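Local coordinates for protein deseasin MCP-01 (Pseudoalteromonas sp., PDB 3VV3) that breaks down collagen as a serine protease of the subtilisin family, represented here by its calcium-binding catalytic domain, at residues Ala62-Val66 with Asn127-Val133; Ala34-Gly40 with Leu282-Val286; Asp54-Leu60 with Thr257-Tyr263; Met156-Asn161 with Gln191-Leu195; Pro99-Glu103 with Gly134-Ala140. All coordinates share one frame; numbering follows the deposited sequence.

In the fold
From the N terminus, contact 2 opens first: the loop after helix 31-34 meets, some 240 residues later, the end of helix 269-284, and the other four contacts fall within that span. Contact 3 comes next, joining the loop after strand 45-50 to the hairpin of strands 254-258 and 262-266, and it encloses contacts 1, 4 and 5. Contacts 1 and 5 cross, their segments alternating along the chain, and share strand 131-136: loop 62-66 meets its start, loop 99-103 its end and the loop beyond. Contact 4, in series after both, ties helix 146-161 to the entry of strand 195-199. Contacts 2 and 5 lie on opposite sides of the chain's centre.

Contact 1: residues Ala62-Val66 with Asn127-Val133; sequences ANAWV and NHDVSIV
Asn-63 turns its CG away from its own carbonyl carbon (chi1 -73°) and so lays its amide beside the bend His-128 to Val-130, while Trp-65, with CG trans to the backbone N (chi1 176°), runs its indole alongside Val-133. The Asn-63 amide is bonded at both ends, firmly through ND2 and weakly through OD1. ND2 gives His-128 O an almost straight bond of 2.9 Å (178° at the hydrogen); that oxygen lies in the amide plane of Asn-63, whereas ND2 stands above the plane of the His-128 carbonyl. ND2 has a second acceptor in Gly-114 O. OD1 receives a weak bond of 3.4 Å from Val-130 N, and a water lies 2.8 Å from Asn-63 OD1 and 2.6 Å from Asp-129 OD1. Backbone bonds, Ile-132 N to Asn-63 O (2.8 Å) and Trp-65 N to Ile-132 O (2.9 Å), flank Ala-64 and make a single parallel bridge to strand 131-136, on the side where strand 89-91 joins it. CE3 of Trp-65 meets Val-133 CG2 at 3.5 Å, and Ser-131 CB lies at the ring's edge. Tyr-155 and Leu-159 of helix 146-161 also touch the indole. With two carbonyl acceptors for ND2 and a weak N-H donor at OD1, the buried amide is probably kept from flipping end for end.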
# COMPACT_ATOMS: atom_id res chain seq x y z
N ALA A 62 -12.03 8.02 -21.94
CA ALA A 62 -11.73 7.99 -23.37
C ALA A 62 -10.82 6.81 -23.73
O ALA A 62 -10.77 6.40 -24.90
CB ALA A 62 -11.09 9.30 -23.80
N ASN A 63 -10.10 6.29 -22.74
CA ASN A 63 -9.17 5.18 -22.96
C ASN A 63 -9.65 3.87 -22.35
O ASN A 63 -8.87 2.92 -22.19
CB ASN A 63 -7.77 5.53 -22.43
CG ASN A 63 -7.05 6.53 -23.32
OD1 ASN A 63 -7.41 6.71 -24.48
ND2 ASN A 63 -6.02 7.18 -22.78
N ALA A 64 -10.93 3.80 -22.01
CA ALA A 64 -11.50 2.53 -21.54
C ALA A 64 -11.79 1.61 -22.73
O ALA A 64 -12.43 2.01 -23.70
CB ALA A 64 -12.76 2.77 -20.74
N TRP A 65 -11.31 0.38 -22.64
CA TRP A 65 -11.61 -0.61 -23.68
C TRP A 65 -13.10 -0.90 -23.74
O TRP A 65 -13.78 -0.92 -22.71
CB TRP A 65 -10.86 -1.91 -23.38
CG TRP A 65 -11.14 -3.05 -24.31
CD1 TRP A 65 -10.67 -3.21 -25.58
CD2 TRP A 65 -11.93 -4.20 -24.02
NE1 TRP A 65 -11.13 -4.40 -26.11
CE2 TRP A 65 -11.91 -5.03 -25.17
CE3 TRP A 65 -12.66 -4.62 -22.90
CZ2 TRP A 65 -12.58 -6.25 -25.23
CZ3 TRP A 65 -13.34 -5.84 -22.96
CH2 TRP A 65 -13.28 -6.64 -24.11
N VAL A 66 -13.60 -1.11 -24.96
CA VAL A 66 -14.97 -1.54 -25.16
C VAL A 66 -14.98 -2.85 -25.95
O VAL A 66 -14.37 -2.95 -27.03
CB VAL A 66 -15.80 -0.47 -25.90
CG1 VAL A 66 -17.20 -1.00 -26.19
CG2 VAL A 66 -15.86 0.80 -25.07
N ASN A 127 0.91 6.46 -22.32
CA ASN A 127 0.11 6.62 -23.53
C ASN A 127 -0.92 7.72 -23.34
O ASN A 127 -1.60 7.76 -22.31
CB ASN A 127 -0.64 5.33 -23.87
CG ASN A 127 0.29 4.16 -24.08
OD1 ASN A 127 0.72 3.87 -25.19
ND2 ASN A 127 0.61 3.47 -22.99
N HIS A 128 -1.05 8.62 -24.32
CA HIS A 128 -2.16 9.57 -24.33
C HIS A 128 -3.42 8.86 -24.77
O HIS A 128 -4.52 9.19 -24.33
CB HIS A 128 -1.91 10.70 -25.33
CG HIS A 128 -0.78 11.59 -24.96
ND1 HIS A 128 -0.68 12.89 -25.40
CD2 HIS A 128 0.31 11.38 -24.18
CE1 HIS A 128 0.42 13.44 -24.92
NE2 HIS A 128 1.04 12.54 -24.17
N ASP A 129 -3.25 7.89 -25.66
CA ASP A 129 -4.35 7.11 -26.21
C ASP A 129 -3.99 5.63 -26.17
O ASP A 129 -2.90 5.24 -26.58
CB ASP A 129 -4.62 7.53 -27.66
CG ASP A 129 -4.97 9.00 -27.77
OD1 ASP A 129 -6.09 9.38 -27.38
OD2 ASP A 129 -4.11 9.78 -28.23
N VAL A 130 -4.91 4.81 -25.67
CA VAL A 130 -4.71 3.38 -25.52
C VAL A 130 -6.05 2.83 -25.07
O VAL A 130 -6.95 3.60 -24.73
CB VAL A 130 -3.60 3.08 -24.46
CG1 VAL A 130 -4.08 3.49 -23.05
CG2 VAL A 130 -3.17 1.61 -24.49
N SER A 131 -6.23 1.50 -25.10
CA SER A 131 -7.45 0.90 -24.58
C SER A 131 -7.10 0.05 -23.37
O SER A 131 -6.26 -0.84 -23.46
CB SER A 131 -8.15 0.04 -25.64
OG SER A 131 -8.65 0.84 -26.70
N ILE A 132 -7.75 0.32 -22.25
CA ILE A 132 -7.47 -0.40 -21.02
C ILE A 132 -8.66 -1.27 -20.64
O ILE A 132 -9.76 -0.76 -20.43
CB ILE A 132 -7.18 0.57 -19.88
CG1 ILE A 132 -5.90 1.35 -20.18
CG2 ILE A 132 -7.06 -0.18 -18.55
CD1 ILE A 132 -5.65 2.50 -19.22
N VAL A 133 -8.43 -2.58 -20.56
CA VAL A 133 -9.45 -3.52 -20.09
C VAL A 133 -9.12 -3.97 -18.67
O VAL A 133 -7.97 -4.31 -18.37
CB VAL A 133 -9.60 -4.75 -21.03
CG1 VAL A 133 -8.25 -5.36 -21.37
CG2 VAL A 133 -10.53 -5.80 -20.40
O HOH W 1 -8.30 8.25 -26.58

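Contact 2: residues Ala34-Gly40 with Leu282-Val286; sequences AWSISTG and LVLSV
The hydroxyls of Ser-38 and Ser-285 are hydrogen-bonded to each other, OG to OG, at 2.7 Å. Further polar bonds extend from both ends of this pair. Gly-40 N donates to Ser-38 OG at 3.1 Å, closing an ST turn, and Ser-285 OG, folded back over its own backbone (chi1 77°), donates at 2.6 Å to Leu-282 O, on a lone pair in the carbonyl plane. Leu-282 O also takes the backbone N of Ser-285. The polar chain thus joins the loop after helix 31-34 to the C-terminal end of helix 269-284, the helix whose other end carries the probable nucleophilic serine in the subtilase fold. Replacing Ser-38 by an alanine would probably leave Gly-40 N without its turn acceptor and Ser-285 without its partner across the contact. Apolar contacts surround the pair. Leu-282 spreads its methyls: CD1 presses on Gly-40 N at 3.4 Å, and CD2 lies at the edge of the Trp-35 indole, 4.2 Å from CD1 of that ring. Val-286 CG2 touches Ser-38 CB at 3.6 Å and Ile-37 CG2 at 4.1 Å, the valine and isoleucine crossing at about a right angle. Val-321 of helix 321-327 touches both Ala-34 and Leu-282.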
# COMPACT_ATOMS: atom_id res chain seq x y z
N ALA A 34 9.66 10.85 -26.28
CA ALA A 34 9.03 9.70 -26.93
C ALA A 34 7.76 10.11 -27.66
O ALA A 34 7.44 9.59 -28.73
CB ALA A 34 8.73 8.59 -25.90
N TRP A 35 7.03 11.06 -27.08
CA TRP A 35 5.76 11.48 -27.66
C TRP A 35 5.91 12.18 -29.00
O TRP A 35 4.93 12.37 -29.71
CB TRP A 35 4.97 12.35 -26.68
CG TRP A 35 4.51 11.59 -25.47
CD1 TRP A 35 4.27 10.24 -25.39
CD2 TRP A 35 4.21 12.12 -24.17
NE1 TRP A 35 3.85 9.91 -24.12
CE2 TRP A 35 3.81 11.04 -23.36
CE3 TRP A 35 4.26 13.41 -23.62
CZ2 TRP A 35 3.45 11.21 -22.02
CZ3 TRP A 35 3.90 13.57 -22.30
CH2 TRP A 35 3.50 12.48 -21.51
N SER A 36 7.13 12.56 -29.36
CA SER A 36 7.36 13.13 -30.69
C SER A 36 7.26 12.04 -31.75
O SER A 36 7.04 12.32 -32.93
CB SER A 36 8.72 13.84 -30.75
OG SER A 36 9.79 12.91 -30.70
N ILE A 37 7.42 10.79 -31.32
CA ILE A 37 7.34 9.63 -32.20
C ILE A 37 5.93 9.04 -32.17
O ILE A 37 5.34 8.77 -33.21
CB ILE A 37 8.36 8.55 -31.80
CG1 ILE A 37 9.79 9.10 -31.87
CG2 ILE A 37 8.20 7.29 -32.65
CD1 ILE A 37 10.84 8.18 -31.26
N SER A 38 5.40 8.83 -30.96
CA SER A 38 4.06 8.29 -30.80
C SER A 38 3.48 8.69 -29.45
O SER A 38 4.20 8.73 -28.45
CB SER A 38 4.09 6.76 -30.89
OG SER A 38 2.77 6.23 -30.83
N THR A 39 2.19 8.99 -29.44
CA THR A 39 1.45 9.18 -28.20
C THR A 39 0.47 8.03 -27.96
O THR A 39 -0.36 8.08 -27.06
CB THR A 39 0.71 10.54 -28.14
OG1 THR A 39 -0.02 10.75 -29.35
CG2 THR A 39 1.72 11.67 -27.95
N GLY A 40 0.59 6.98 -28.78
CA GLY A 40 -0.14 5.74 -28.54
C GLY A 40 -1.36 5.57 -29.41
O GLY A 40 -1.80 6.49 -30.09
N LEU A 282 3.13 1.56 -25.70
CA LEU A 282 3.58 2.63 -26.60
C LEU A 282 4.49 2.08 -27.70
O LEU A 282 4.35 2.45 -28.88
CB LEU A 282 4.30 3.75 -25.82
CG LEU A 282 4.47 5.06 -26.60
CD1 LEU A 282 3.10 5.57 -27.04
CD2 LEU A 282 5.16 6.12 -25.75
N VAL A 283 5.39 1.18 -27.34
CA VAL A 283 6.25 0.51 -28.31
C VAL A 283 5.41 -0.23 -29.36
O VAL A 283 5.69 -0.16 -30.55
CB VAL A 283 7.22 -0.49 -27.63
CG1 VAL A 283 7.88 -1.38 -28.66
CG2 VAL A 283 8.27 0.26 -26.79
N LEU A 284 4.36 -0.91 -28.91
CA LEU A 284 3.53 -1.69 -29.82
C LEU A 284 2.67 -0.80 -30.72
O LEU A 284 2.06 -1.28 -31.68
CB LEU A 284 2.65 -2.67 -29.04
CG LEU A 284 3.38 -3.85 -28.40
CD1 LEU A 284 2.45 -4.59 -27.42
CD2 LEU A 284 3.89 -4.80 -29.48
N SER A 285 2.62 0.50 -30.41
CA SER A 285 1.93 1.43 -31.31
C SER A 285 2.86 1.84 -32.45
O SER A 285 2.41 2.39 -33.46
CB SER A 285 1.42 2.67 -30.56
OG SER A 285 2.49 3.58 -30.29
N VAL A 286 4.14 1.55 -32.29
CA VAL A 286 5.17 1.88 -33.29
C VAL A 286 5.62 0.65 -34.09
O VAL A 286 5.85 0.71 -35.30
CB VAL A 286 6.39 2.57 -32.62
CG1 VAL A 286 7.55 2.71 -33.58
CG2 VAL A 286 5.98 3.94 -32.05

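Contact 3: residues Asp54-Leu60 with Thr257-Tyr263; sequences DYSHPDL and TVPGNSY
His-57 is inserted into a slot in the beta hairpin formed by strands 254-258 and 262-266, next to the turn Pro-259 to Asn-261. With CG opposite the backbone N (chi1 -171°), the imidazole reaches in between two CH-pi partners: Thr-257 CG2 lies 3.8 Å from the ring centroid over one face, and Asn-261 CA 4.0 Å from it over the other. The rim is lined by oxygens. ND1 of His-57 makes a weak, bent hydrogen bond to Val-258 O (3.1 Å), and NE2 a weak but straight one to Tyr-263 OH (3.4 Å). The imidazole also turns an edge to the Tyr-263 face in an offset edge-to-face pair, planes at 79°. Pro-58 CG packs on Asn-261 OD1 at 3.3 Å. Asp-54 opens a type I turn; its OD1 takes both N and OG of Ser-56, the former closing an Asx turn. Its OD2 accepts from two waters, at 2.7 and 2.8 Å, which in turn accept from Asn-261 N and Gly-260 N respectively. An alanine in place of Asp-54 would probably deprive Ser-56 of its side-chain acceptor and break the water bridges to the hairpin turn. Helix 105-114 lies alongside: Thr-107 receives Thr-257 OG1 on its O, accepts Asp-54 N on its OG1, and touches Leu-60 and Pro-259.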
# COMPACT_ATOMS: atom_id res chain seq x y z
N ASP A 54 -11.65 2.28 -12.81
CA ASP A 54 -12.76 3.22 -12.85
C ASP A 54 -12.86 3.86 -14.23
O ASP A 54 -12.32 4.95 -14.46
CB ASP A 54 -12.63 4.31 -11.78
CG ASP A 54 -13.85 5.23 -11.75
OD1 ASP A 54 -14.79 5.02 -12.55
OD2 ASP A 54 -13.87 6.17 -10.92
N TYR A 55 -13.55 3.17 -15.13
CA TYR A 55 -13.70 3.60 -16.51
C TYR A 55 -14.60 4.83 -16.63
O TYR A 55 -14.79 5.36 -17.73
CB TYR A 55 -14.24 2.45 -17.38
CG TYR A 55 -15.44 1.78 -16.74
CD1 TYR A 55 -16.70 2.36 -16.81
CD2 TYR A 55 -15.30 0.59 -16.04
CE1 TYR A 55 -17.79 1.77 -16.21
CE2 TYR A 55 -16.39 -0.01 -15.43
CZ TYR A 55 -17.63 0.59 -15.52
OH TYR A 55 -18.71 0.00 -14.92
N SER A 56 -15.17 5.27 -15.51
CA SER A 56 -16.02 6.46 -15.50
C SER A 56 -15.25 7.73 -15.14
O SER A 56 -15.76 8.84 -15.28
CB SER A 56 -17.20 6.27 -14.53
OG SER A 56 -16.84 6.58 -13.19
N HIS A 57 -14.02 7.57 -14.68
CA HIS A 57 -13.17 8.72 -14.36
C HIS A 57 -12.96 9.58 -15.61
O HIS A 57 -12.61 9.08 -16.68
CB HIS A 57 -11.81 8.25 -13.81
CG HIS A 57 -10.97 9.36 -13.26
ND1 HIS A 57 -10.57 9.42 -11.94
CD2 HIS A 57 -10.45 10.46 -13.85
CE1 HIS A 57 -9.84 10.50 -11.75
NE2 HIS A 57 -9.75 11.15 -12.90
N PRO A 58 -13.20 10.89 -15.49
CA PRO A 58 -13.05 11.79 -16.64
C PRO A 58 -11.69 11.70 -17.35
O PRO A 58 -11.61 11.99 -18.55
CB PRO A 58 -13.26 13.18 -16.03
CG PRO A 58 -14.17 12.94 -14.87
CD PRO A 58 -13.75 11.59 -14.31
N ASP A 59 -10.64 11.31 -16.63
CA ASP A 59 -9.33 11.20 -17.26
C ASP A 59 -8.98 9.77 -17.71
O ASP A 59 -7.86 9.53 -18.16
CB ASP A 59 -8.21 11.80 -16.37
CG ASP A 59 -7.17 12.54 -17.19
OD1 ASP A 59 -7.51 13.01 -18.30
OD2 ASP A 59 -6.01 12.67 -16.74
N LEU A 60 -9.92 8.84 -17.59
CA LEU A 60 -9.71 7.48 -18.12
C LEU A 60 -10.75 7.06 -19.16
O LEU A 60 -10.48 6.20 -19.99
CB LEU A 60 -9.73 6.44 -16.99
CG LEU A 60 -8.58 6.49 -15.98
CD1 LEU A 60 -8.81 5.48 -14.86
CD2 LEU A 60 -7.25 6.24 -16.65
N THR A 257 -4.59 8.89 -11.34
CA THR A 257 -6.03 8.86 -11.14
C THR A 257 -6.47 7.91 -10.03
O THR A 257 -5.95 6.79 -9.93
CB THR A 257 -6.72 8.38 -12.43
OG1 THR A 257 -6.06 7.20 -12.91
CG2 THR A 257 -6.63 9.45 -13.53
N VAL A 258 -7.44 8.33 -9.23
CA VAL A 258 -8.17 7.44 -8.32
C VAL A 258 -9.68 7.68 -8.46
O VAL A 258 -10.09 8.72 -8.97
CB VAL A 258 -7.72 7.58 -6.85
CG1 VAL A 258 -6.25 7.16 -6.69
CG2 VAL A 258 -7.94 9.00 -6.36
N PRO A 259 -10.50 6.73 -8.01
CA PRO A 259 -11.95 6.87 -8.20
C PRO A 259 -12.55 8.11 -7.54
O PRO A 259 -11.93 8.74 -6.69
CB PRO A 259 -12.51 5.59 -7.57
CG PRO A 259 -11.38 4.59 -7.70
CD PRO A 259 -10.15 5.42 -7.42
N GLY A 260 -13.76 8.46 -7.96
CA GLY A 260 -14.39 9.69 -7.49
C GLY A 260 -13.77 10.93 -8.12
O GLY A 260 -13.65 11.96 -7.46
N ASN A 261 -13.35 10.82 -9.38
CA ASN A 261 -12.82 11.96 -10.13
C ASN A 261 -11.74 12.70 -9.36
O ASN A 261 -11.74 13.93 -9.28
CB ASN A 261 -13.96 12.92 -10.52
CG ASN A 261 -13.50 14.02 -11.45
OD1 ASN A 261 -12.49 13.89 -12.15
ND2 ASN A 261 -14.25 15.12 -11.47
N SER A 262 -10.81 11.95 -8.79
CA SER A 262 -9.75 12.53 -7.99
C SER A 262 -8.38 12.02 -8.43
O SER A 262 -8.27 11.23 -9.37
CB SER A 262 -9.95 12.21 -6.50
OG SER A 262 -11.21 12.68 -6.03
N TYR A 263 -7.35 12.50 -7.75
CA TYR A 263 -5.97 12.12 -8.04
C TYR A 263 -5.26 11.93 -6.72
O TYR A 263 -5.60 12.57 -5.73
CB TYR A 263 -5.29 13.21 -8.89
CG TYR A 263 -6.10 13.51 -10.12
CD1 TYR A 263 -7.17 14.40 -10.08
CD2 TYR A 263 -5.84 12.85 -11.31
CE1 TYR A 263 -7.94 14.65 -11.20
CE2 TYR A 263 -6.60 13.09 -12.45
CZ TYR A 263 -7.65 13.99 -12.38
OH TYR A 263 -8.42 14.22 -13.51
O HOH W 2 -14.18 8.83 -11.09
O HOH W 3 -15.82 6.47 -9.00

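Contact 4: residues Met156-Asn161 with Gln191-Leu195; sequences MVGLKN and QADIL
A Schellman motif ends helix 180-191, and the residues that make this turn, Ala-192 and Asp-193, pack with Ile-194 against Val-157, Lys-160 and Asn-161 in the last turns of helix 146-161. The two helices belong to successive beta-alpha-beta crossovers of the parallel sheet, the first leading from strand 131-136 to strand 166-171 and the second from there to strand 195-199. Asp-193 has the positive phi of the motif (69°), after which the chain passes through Ile-194 into the last of these strands. Val-157 divides its branches: CG1 meets Ala-192 CB at 3.9 Å, and CG2 meets Ile-194 CD1, also at 3.9 Å, the two side chains slanting across each other. The same CD1 touches Lys-160 CB. Asn-161 brings OD1 to 3.5 Å from Ala-192 CB. In strand 166-171, Leu-169 touches Ile-194, while Arg-167 touches Lys-160 and bonds Asp-193 O through NE. The lysine is kinked at chi2 (61°) and chi4 (59°), which curls its chain round the Ala-192 carbonyl and lets NZ give Ala-192 O a weak bond of 3.0 Å. Lys-160 NZ and Asp-193 OD2 stay 4.3 Å apart, too far for a salt bridge; one water spans them, accepting from NZ at 2.9 Å and donating to OD2 at 2.8 Å.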
# COMPACT_ATOMS: atom_id res chain seq x y z
N MET A 156 -8.14 -12.55 -20.12
CA MET A 156 -7.35 -11.71 -21.01
C MET A 156 -6.80 -12.51 -22.19
O MET A 156 -6.79 -12.03 -23.33
CB MET A 156 -6.19 -11.06 -20.23
CG MET A 156 -6.65 -10.15 -19.09
SD MET A 156 -7.35 -8.59 -19.69
CE MET A 156 -7.73 -7.79 -18.12
N VAL A 157 -6.33 -13.73 -21.92
CA VAL A 157 -5.83 -14.59 -22.98
C VAL A 157 -6.96 -14.93 -23.95
O VAL A 157 -6.76 -14.96 -25.16
CB VAL A 157 -5.19 -15.87 -22.43
CG1 VAL A 157 -4.84 -16.83 -23.57
CG2 VAL A 157 -3.95 -15.51 -21.60
N GLY A 158 -8.15 -15.17 -23.40
CA GLY A 158 -9.34 -15.38 -24.22
C GLY A 158 -9.59 -14.23 -25.18
O GLY A 158 -9.86 -14.44 -26.37
N LEU A 159 -9.49 -13.00 -24.68
CA LEU A 159 -9.71 -11.83 -25.54
C LEU A 159 -8.69 -11.81 -26.69
O LEU A 159 -9.04 -11.62 -27.86
CB LEU A 159 -9.63 -10.54 -24.74
CG LEU A 159 -10.73 -10.25 -23.71
CD1 LEU A 159 -10.46 -8.91 -23.00
CD2 LEU A 159 -12.10 -10.23 -24.39
N LYS A 160 -7.43 -12.02 -26.34
CA LYS A 160 -6.34 -12.00 -27.31
C LYS A 160 -6.54 -13.11 -28.35
O LYS A 160 -6.42 -12.86 -29.55
CB LYS A 160 -4.99 -12.15 -26.59
CG LYS A 160 -3.79 -12.41 -27.51
CD LYS A 160 -3.59 -11.27 -28.50
CE LYS A 160 -2.32 -11.45 -29.33
NZ LYS A 160 -2.34 -12.72 -30.12
N ASN A 161 -6.84 -14.32 -27.90
CA ASN A 161 -7.07 -15.42 -28.83
C ASN A 161 -8.22 -15.12 -29.80
O ASN A 161 -8.20 -15.56 -30.95
CB ASN A 161 -7.34 -16.73 -28.09
CG ASN A 161 -6.11 -17.29 -27.40
OD1 ASN A 161 -4.98 -16.87 -27.65
ND2 ASN A 161 -6.34 -18.26 -26.51
N GLN A 191 2.00 -18.21 -24.98
CA GLN A 191 1.68 -18.78 -26.28
C GLN A 191 0.78 -17.82 -27.07
O GLN A 191 0.75 -17.85 -28.30
CB GLN A 191 1.02 -20.17 -26.16
CG GLN A 191 1.71 -21.13 -25.18
CD GLN A 191 3.23 -21.20 -25.34
OE1 GLN A 191 3.75 -21.49 -26.42
NE2 GLN A 191 3.94 -20.95 -24.24
N ALA A 192 0.06 -16.95 -26.35
CA ALA A 192 -0.81 -15.95 -26.97
C ALA A 192 -0.10 -14.63 -27.29
O ALA A 192 -0.73 -13.67 -27.73
CB ALA A 192 -2.03 -15.68 -26.08
N ASP A 193 1.21 -14.59 -27.07
CA ASP A 193 2.06 -13.42 -27.35
C ASP A 193 1.79 -12.24 -26.42
O ASP A 193 1.78 -11.09 -26.86
CB ASP A 193 1.95 -12.99 -28.82
CG ASP A 193 2.32 -14.12 -29.78
OD1 ASP A 193 3.33 -14.81 -29.55
OD2 ASP A 193 1.58 -14.32 -30.77
N ILE A 194 1.60 -12.54 -25.14
CA ILE A 194 1.30 -11.52 -24.15
C ILE A 194 2.49 -11.34 -23.20
O ILE A 194 3.07 -12.31 -22.73
CB ILE A 194 0.04 -11.88 -23.35
CG1 ILE A 194 -1.16 -11.98 -24.30
CG2 ILE A 194 -0.22 -10.86 -22.23
CD1 ILE A 194 -2.44 -12.48 -23.63
N LEU A 195 2.83 -10.08 -22.94
CA LEU A 195 3.90 -9.74 -22.01
C LEU A 195 3.28 -9.54 -20.64
O LEU A 195 2.32 -8.79 -20.49
CB LEU A 195 4.57 -8.44 -22.46
CG LEU A 195 5.70 -7.88 -21.60
CD1 LEU A 195 6.96 -8.71 -21.81
CD2 LEU A 195 5.95 -6.42 -21.98
O HOH W 4 -0.26 -12.69 -32.08

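Contact 5: residues Pro99-Glu103 with Gly134-Ala140; sequences PMDDE and GCKFLAA
Lys-136 NZ is gripped by three oxygens: Asp-102 OD1 in a salt bridge of 2.7 Å, Leu-138 O also at 2.7 Å, and Thr-51 O beyond the two segments. The ammonium meets Asp-102 OD1 on its syn side, 33° out of the carboxylate plane. The lysine runs extended past Met-100 O and bends only at its end (chi4 61°), crossing Asp-102 at about a right angle. Ala-140 CB packs on Asp-102 CG at 3.6 Å. Waters link Asp-102 and Glu-103 to Ala-140: one donates to Asp-102 OD2 (2.7 Å) and accepts from Ala-140 N (3.0 Å), another joins Glu-103 OE2 to Ala-140 O. At the other end of the contact, Pro-99 CB lies 3.5 Å from Gly-134 O. Asp-101 OD1 takes Glu-103 N in an Asx turn, and Glu-103 OE1 receives His-105 N, at the start of helix 105-114. This places the contact beside the probable catalytic histidine, at the carboxyl end of the parallel strands, where subtilases keep their active site.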
# COMPACT_ATOMS: atom_id res chain seq x y z
N PRO A 99 -15.77 -4.23 -14.31
CA PRO A 99 -14.52 -4.14 -13.56
C PRO A 99 -14.41 -2.87 -12.73
O PRO A 99 -13.31 -2.56 -12.30
CB PRO A 99 -13.47 -4.10 -14.68
CG PRO A 99 -14.17 -3.31 -15.77
CD PRO A 99 -15.62 -3.75 -15.70
N MET A 100 -15.52 -2.17 -12.48
CA MET A 100 -15.45 -0.91 -11.73
C MET A 100 -14.60 -1.04 -10.46
O MET A 100 -14.79 -1.95 -9.64
CB MET A 100 -16.85 -0.40 -11.37
CG MET A 100 -16.83 0.81 -10.43
SD MET A 100 -16.03 2.26 -11.16
CE MET A 100 -17.08 2.55 -12.57
N ASP A 101 -13.67 -0.11 -10.31
CA ASP A 101 -12.79 -0.06 -9.16
C ASP A 101 -13.48 0.61 -7.97
O ASP A 101 -13.86 1.78 -8.03
CB ASP A 101 -11.54 0.74 -9.53
CG ASP A 101 -10.49 0.73 -8.45
OD1 ASP A 101 -10.62 -0.05 -7.47
OD2 ASP A 101 -9.52 1.50 -8.60
N ASP A 102 -13.63 -0.14 -6.88
CA ASP A 102 -14.21 0.39 -5.65
C ASP A 102 -13.16 0.45 -4.54
O ASP A 102 -13.50 0.56 -3.37
CB ASP A 102 -15.41 -0.46 -5.20
CG ASP A 102 -15.06 -1.92 -5.03
OD1 ASP A 102 -13.87 -2.28 -5.16
OD2 ASP A 102 -15.98 -2.73 -4.76
N GLU A 103 -11.89 0.37 -4.93
CA GLU A 103 -10.78 0.38 -3.96
C GLU A 103 -9.84 1.54 -4.23
O GLU A 103 -9.54 2.33 -3.33
CB GLU A 103 -10.02 -0.94 -4.00
CG GLU A 103 -9.24 -1.24 -2.70
CD GLU A 103 -8.00 -0.39 -2.53
OE1 GLU A 103 -7.36 -0.04 -3.54
OE2 GLU A 103 -7.65 -0.07 -1.37
N GLY A 134 -10.12 -3.96 -17.79
CA GLY A 134 -9.87 -4.31 -16.41
C GLY A 134 -10.36 -5.69 -16.05
O GLY A 134 -11.39 -6.13 -16.55
N CYS A 135 -9.61 -6.38 -15.20
CA CYS A 135 -10.14 -7.53 -14.49
C CYS A 135 -9.89 -7.33 -13.01
O CYS A 135 -8.75 -7.22 -12.56
CB CYS A 135 -9.52 -8.85 -14.97
SG CYS A 135 -10.27 -10.31 -14.18
N LYS A 136 -10.99 -7.24 -12.27
CA LYS A 136 -10.97 -7.01 -10.83
C LYS A 136 -10.95 -8.35 -10.12
O LYS A 136 -11.94 -9.09 -10.18
CB LYS A 136 -12.21 -6.20 -10.44
CG LYS A 136 -12.44 -6.05 -8.94
CD LYS A 136 -13.65 -5.15 -8.68
CE LYS A 136 -13.86 -4.95 -7.18
NZ LYS A 136 -12.66 -4.28 -6.56
N PHE A 137 -9.84 -8.70 -9.48
CA PHE A 137 -9.78 -9.91 -8.66
C PHE A 137 -9.55 -9.58 -7.18
O PHE A 137 -9.59 -10.47 -6.34
CB PHE A 137 -8.73 -10.93 -9.17
CG PHE A 137 -7.32 -10.64 -8.71
CD1 PHE A 137 -6.59 -9.60 -9.26
CD2 PHE A 137 -6.72 -11.43 -7.73
CE1 PHE A 137 -5.28 -9.33 -8.84
CE2 PHE A 137 -5.41 -11.18 -7.31
CZ PHE A 137 -4.70 -10.13 -7.87
N LEU A 138 -9.33 -8.30 -6.89
CA LEU A 138 -9.18 -7.84 -5.51
C LEU A 138 -10.37 -6.98 -5.12
O LEU A 138 -10.72 -6.04 -5.83
CB LEU A 138 -7.90 -7.02 -5.36
CG LEU A 138 -6.63 -7.84 -5.61
CD1 LEU A 138 -5.42 -6.93 -5.72
CD2 LEU A 138 -6.45 -8.88 -4.51
N ALA A 139 -10.98 -7.31 -3.99
CA ALA A 139 -12.20 -6.64 -3.55
C ALA A 139 -11.90 -5.29 -2.90
O ALA A 139 -10.73 -4.93 -2.71
CB ALA A 139 -12.96 -7.52 -2.57
N ALA A 140 -12.96 -4.57 -2.56
CA ALA A 140 -12.82 -3.27 -1.90
C ALA A 140 -12.01 -3.37 -0.61
O ALA A 140 -11.34 -2.40 -0.21
CB ALA A 140 -14.19 -2.67 -1.63
O HOH W 5 -15.41 -5.31 -4.08
O HOH W 6 -12.64 0.53 -0.67
O HOH W 7 -9.09 -1.16 0.82